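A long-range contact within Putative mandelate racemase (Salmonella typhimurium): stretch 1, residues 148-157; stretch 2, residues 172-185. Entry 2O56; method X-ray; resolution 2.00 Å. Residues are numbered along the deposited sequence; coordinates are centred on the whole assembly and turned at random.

Stretch 1, residues 148-157: DMLTEPEQYA
Stretch 2 172-185: KVDTVAMDRHGNWN

Residues 148-150 run extended, Thr-151 breaks the run at phi/psi -123/-35, and Glu-152 (-97/141), the N-cap, leads into a helix that starts at Pro-153; stretch 2 leaves a strand at Val-173 and loops into a type I turn, Asp-179 to Gly-182. The backbones run antiparallel in register, CA to CA 5.5 Å for Thr-151 and Arg-180 and 5.7 Å for Met-149 and Gly-182. No direct hydrogen bond crosses, so shape and one water do the joining.

Thr-151 takes chi1 p: its OG1 donates to Glu-152 OE2 (2.7 Å), while CG2 sits over the turn, 3.5 Å from Gly-182 N and 3.7 Å from Asp-179 O. Gly-182, at 92/21, would jam a CB against the preceding carbonyl. Asp-179, chi1 p, braces the turn: OD1 accepts from His-181 N (2.9 Å) and Asn-183 N (2.8 Å).

Met-149 (m, m, chi3 -91°) brings CE to 3.8 Å from Trp-184 CB and 3.9 Å from Met-178 SD. Met-178 folds t, p, p, its CG 3.4 Å from Leu-150 O.

Tyr-156, chi1 m and chi2 -106°, points toward stretch 2; Val-173 CG2 meets its ring edge, 3.7 Å from CD1. Its OH donates to Leu-150 O (2.9 Å) and accepts from a water (3.0 Å to OH) that also donates to Asp-174 O and accepts from Met-178 N.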

# COMPACT_ATOMS: atom_id res chain seq x y z
N ASP A 148 -39.08 -17.96 25.81
CA ASP A 148 -38.30 -17.18 26.76
C ASP A 148 -37.75 -15.91 26.14
O ASP A 148 -37.27 -15.92 25.00
CB ASP A 148 -37.18 -18.04 27.33
CG ASP A 148 -37.68 -19.10 28.29
OD1 ASP A 148 -38.92 -19.23 28.44
OD2 ASP A 148 -36.84 -19.80 28.89
N MET A 149 -37.82 -14.81 26.88
CA MET A 149 -37.09 -13.60 26.56
C MET A 149 -36.24 -13.24 27.76
O MET A 149 -36.63 -12.41 28.58
CB MET A 149 -38.05 -12.44 26.24
CG MET A 149 -38.98 -12.68 25.04
SD MET A 149 -38.13 -12.75 23.46
CE MET A 149 -38.20 -11.03 22.95
N LEU A 150 -35.07 -13.87 27.88
CA LEU A 150 -34.28 -13.83 29.12
C LEU A 150 -33.67 -12.46 29.34
O LEU A 150 -33.22 -11.82 28.38
CB LEU A 150 -33.17 -14.91 29.09
CG LEU A 150 -33.55 -16.35 28.76
CD1 LEU A 150 -32.34 -17.23 28.84
CD2 LEU A 150 -34.63 -16.89 29.69
N THR A 151 -33.67 -11.99 30.59
CA THR A 151 -33.16 -10.65 30.90
C THR A 151 -32.03 -10.62 31.92
O THR A 151 -31.14 -9.78 31.82
CB THR A 151 -34.28 -9.65 31.34
OG1 THR A 151 -34.88 -10.09 32.56
CG2 THR A 151 -35.33 -9.52 30.27
N GLU A 152 -32.08 -11.53 32.88
CA GLU A 152 -31.17 -11.47 34.04
C GLU A 152 -29.97 -12.38 33.82
O GLU A 152 -30.12 -13.48 33.30
CB GLU A 152 -31.91 -11.92 35.32
CG GLU A 152 -33.25 -11.24 35.54
CD GLU A 152 -33.13 -9.73 35.65
OE1 GLU A 152 -32.34 -9.25 36.49
OE2 GLU A 152 -33.83 -9.03 34.87
N PRO A 153 -28.78 -11.93 34.25
CA PRO A 153 -27.57 -12.76 34.09
C PRO A 153 -27.77 -14.20 34.56
O PRO A 153 -27.36 -15.14 33.87
CB PRO A 153 -26.56 -12.05 35.00
CG PRO A 153 -26.98 -10.60 34.90
CD PRO A 153 -28.48 -10.64 34.88
N GLU A 154 -28.43 -14.37 35.71
CA GLU A 154 -28.72 -15.69 36.28
C GLU A 154 -29.51 -16.59 35.32
O GLU A 154 -29.22 -17.78 35.20
CB GLU A 154 -29.47 -15.51 37.61
CG GLU A 154 -30.50 -16.58 37.96
CD GLU A 154 -29.89 -17.70 38.77
OE1 GLU A 154 -30.25 -17.83 39.96
OE2 GLU A 154 -29.06 -18.46 38.22
N GLN A 155 -30.48 -16.00 34.62
CA GLN A 155 -31.27 -16.71 33.60
C GLN A 155 -30.41 -17.21 32.44
O GLN A 155 -30.61 -18.33 31.96
CB GLN A 155 -32.39 -15.82 33.06
CG GLN A 155 -33.38 -15.31 34.09
CD GLN A 155 -34.57 -14.62 33.46
OE1 GLN A 155 -35.64 -15.20 33.30
NE2 GLN A 155 -34.38 -13.37 33.08
N TYR A 156 -29.46 -16.38 32.00
CA TYR A 156 -28.54 -16.74 30.91
C TYR A 156 -27.63 -17.89 31.32
O TYR A 156 -27.45 -18.87 30.58
CB TYR A 156 -27.74 -15.50 30.46
CG TYR A 156 -28.51 -14.53 29.57
CD1 TYR A 156 -28.24 -14.44 28.20
CD2 TYR A 156 -29.48 -13.69 30.09
CE1 TYR A 156 -28.94 -13.56 27.39
CE2 TYR A 156 -30.19 -12.81 29.28
CZ TYR A 156 -29.91 -12.74 27.94
OH TYR A 156 -30.62 -11.86 27.15
N ALA A 157 -27.07 -17.79 32.53
CA ALA A 157 -26.28 -18.88 33.13
C ALA A 157 -27.06 -20.20 33.15
O ALA A 157 -26.53 -21.25 32.80
CB ALA A 157 -25.86 -18.51 34.52
N LYS A 172 -23.94 -20.31 21.78
CA LYS A 172 -23.88 -18.93 21.29
C LYS A 172 -25.02 -18.08 21.84
O LYS A 172 -26.14 -18.56 22.04
CB LYS A 172 -23.93 -18.91 19.77
CG LYS A 172 -23.96 -17.50 19.17
CD LYS A 172 -23.86 -17.58 17.67
CE LYS A 172 -25.21 -17.60 16.99
NZ LYS A 172 -24.98 -17.83 15.51
N VAL A 173 -24.74 -16.80 22.06
CA VAL A 173 -25.68 -15.94 22.73
C VAL A 173 -25.44 -14.49 22.35
O VAL A 173 -24.29 -14.04 22.29
CB VAL A 173 -25.57 -16.12 24.27
CG1 VAL A 173 -24.18 -15.75 24.78
CG2 VAL A 173 -26.67 -15.36 24.98
N ASP A 174 -26.52 -13.77 22.07
CA ASP A 174 -26.50 -12.31 21.98
C ASP A 174 -26.97 -11.76 23.32
O ASP A 174 -28.16 -11.77 23.60
CB ASP A 174 -27.44 -11.85 20.85
CG ASP A 174 -27.40 -10.35 20.60
OD1 ASP A 174 -26.98 -9.57 21.48
OD2 ASP A 174 -27.81 -9.94 19.48
N THR A 175 -26.03 -11.26 24.12
CA THR A 175 -26.35 -10.76 25.46
C THR A 175 -26.66 -9.26 25.50
O THR A 175 -26.96 -8.73 26.57
CB THR A 175 -25.22 -11.01 26.44
OG1 THR A 175 -24.04 -10.32 26.00
CG2 THR A 175 -24.96 -12.50 26.60
N VAL A 176 -26.60 -8.58 24.34
CA VAL A 176 -26.74 -7.11 24.31
C VAL A 176 -28.14 -6.63 23.89
O VAL A 176 -28.64 -5.63 24.42
CB VAL A 176 -25.61 -6.44 23.47
CG1 VAL A 176 -25.85 -4.96 23.29
CG2 VAL A 176 -24.29 -6.62 24.17
N ALA A 177 -28.76 -7.35 22.96
CA ALA A 177 -29.92 -6.82 22.21
C ALA A 177 -31.27 -6.99 22.94
O ALA A 177 -32.29 -6.48 22.49
CB ALA A 177 -29.97 -7.46 20.82
N MET A 178 -31.26 -7.69 24.06
CA MET A 178 -32.42 -7.69 24.96
C MET A 178 -32.17 -6.64 26.03
O MET A 178 -31.14 -6.68 26.70
CB MET A 178 -32.58 -9.07 25.63
CG MET A 178 -33.97 -9.31 26.28
SD MET A 178 -35.22 -9.80 25.07
CE MET A 178 -34.61 -11.40 24.52
N ASP A 179 -33.09 -5.70 26.20
CA ASP A 179 -32.96 -4.75 27.32
C ASP A 179 -33.33 -5.41 28.65
O ASP A 179 -33.59 -6.62 28.70
CB ASP A 179 -33.71 -3.42 27.10
CG ASP A 179 -35.22 -3.57 27.13
OD1 ASP A 179 -35.74 -4.66 27.43
OD2 ASP A 179 -35.91 -2.57 26.83
N ARG A 180 -33.36 -4.63 29.73
CA ARG A 180 -33.64 -5.22 31.04
C ARG A 180 -35.11 -5.57 31.19
O ARG A 180 -35.48 -6.29 32.11
CB ARG A 180 -33.17 -4.30 32.17
CG ARG A 180 -33.78 -2.91 32.15
CD ARG A 180 -32.82 -1.87 32.72
NE ARG A 180 -33.28 -1.34 34.00
CZ ARG A 180 -34.01 -0.24 34.14
NH1 ARG A 180 -34.37 0.47 33.08
NH2 ARG A 180 -34.38 0.16 35.36
N HIS A 181 -35.94 -5.09 30.26
CA HIS A 181 -37.38 -5.28 30.33
C HIS A 181 -37.89 -6.37 29.40
O HIS A 181 -39.07 -6.68 29.40
CB HIS A 181 -38.09 -3.95 30.03
CG HIS A 181 -37.70 -2.85 30.97
ND1 HIS A 181 -37.29 -1.61 30.54
CD2 HIS A 181 -37.64 -2.82 32.32
CE1 HIS A 181 -37.00 -0.85 31.58
NE2 HIS A 181 -37.21 -1.56 32.68
N GLY A 182 -37.00 -6.94 28.60
CA GLY A 182 -37.38 -8.06 27.74
C GLY A 182 -37.81 -7.60 26.37
O GLY A 182 -38.50 -8.34 25.66
N ASN A 183 -37.41 -6.39 25.99
CA ASN A 183 -37.60 -5.92 24.61
C ASN A 183 -36.38 -6.27 23.75
O ASN A 183 -35.25 -6.07 24.19
CB ASN A 183 -37.85 -4.40 24.59
CG ASN A 183 -38.99 -3.97 25.50
OD1 ASN A 183 -40.15 -4.31 25.27
ND2 ASN A 183 -38.67 -3.20 26.52
N TRP A 184 -36.64 -6.75 22.53
CA TRP A 184 -35.60 -7.24 21.63
C TRP A 184 -35.28 -6.22 20.55
O TRP A 184 -36.17 -5.82 19.81
CB TRP A 184 -36.06 -8.55 20.94
CG TRP A 184 -35.03 -9.11 19.97
CD1 TRP A 184 -35.11 -9.13 18.60
CD2 TRP A 184 -33.78 -9.72 20.30
NE1 TRP A 184 -33.99 -9.71 18.07
CE2 TRP A 184 -33.16 -10.08 19.09
CE3 TRP A 184 -33.12 -9.99 21.51
CZ2 TRP A 184 -31.90 -10.71 19.05
CZ3 TRP A 184 -31.87 -10.61 21.47
CH2 TRP A 184 -31.28 -10.96 20.24
N ASN A 185 -34.01 -5.82 20.48
CA ASN A 185 -33.50 -4.97 19.41
C ASN A 185 -34.30 -3.66 19.33
O ASN A 185 -34.87 -3.32 18.29
CB ASN A 185 -33.50 -5.70 18.05
CG ASN A 185 -32.68 -4.99 16.99
OD1 ASN A 185 -31.73 -4.26 17.29
ND2 ASN A 185 -33.05 -5.19 15.73
O HOH W 1 -29.59 -10.09 24.91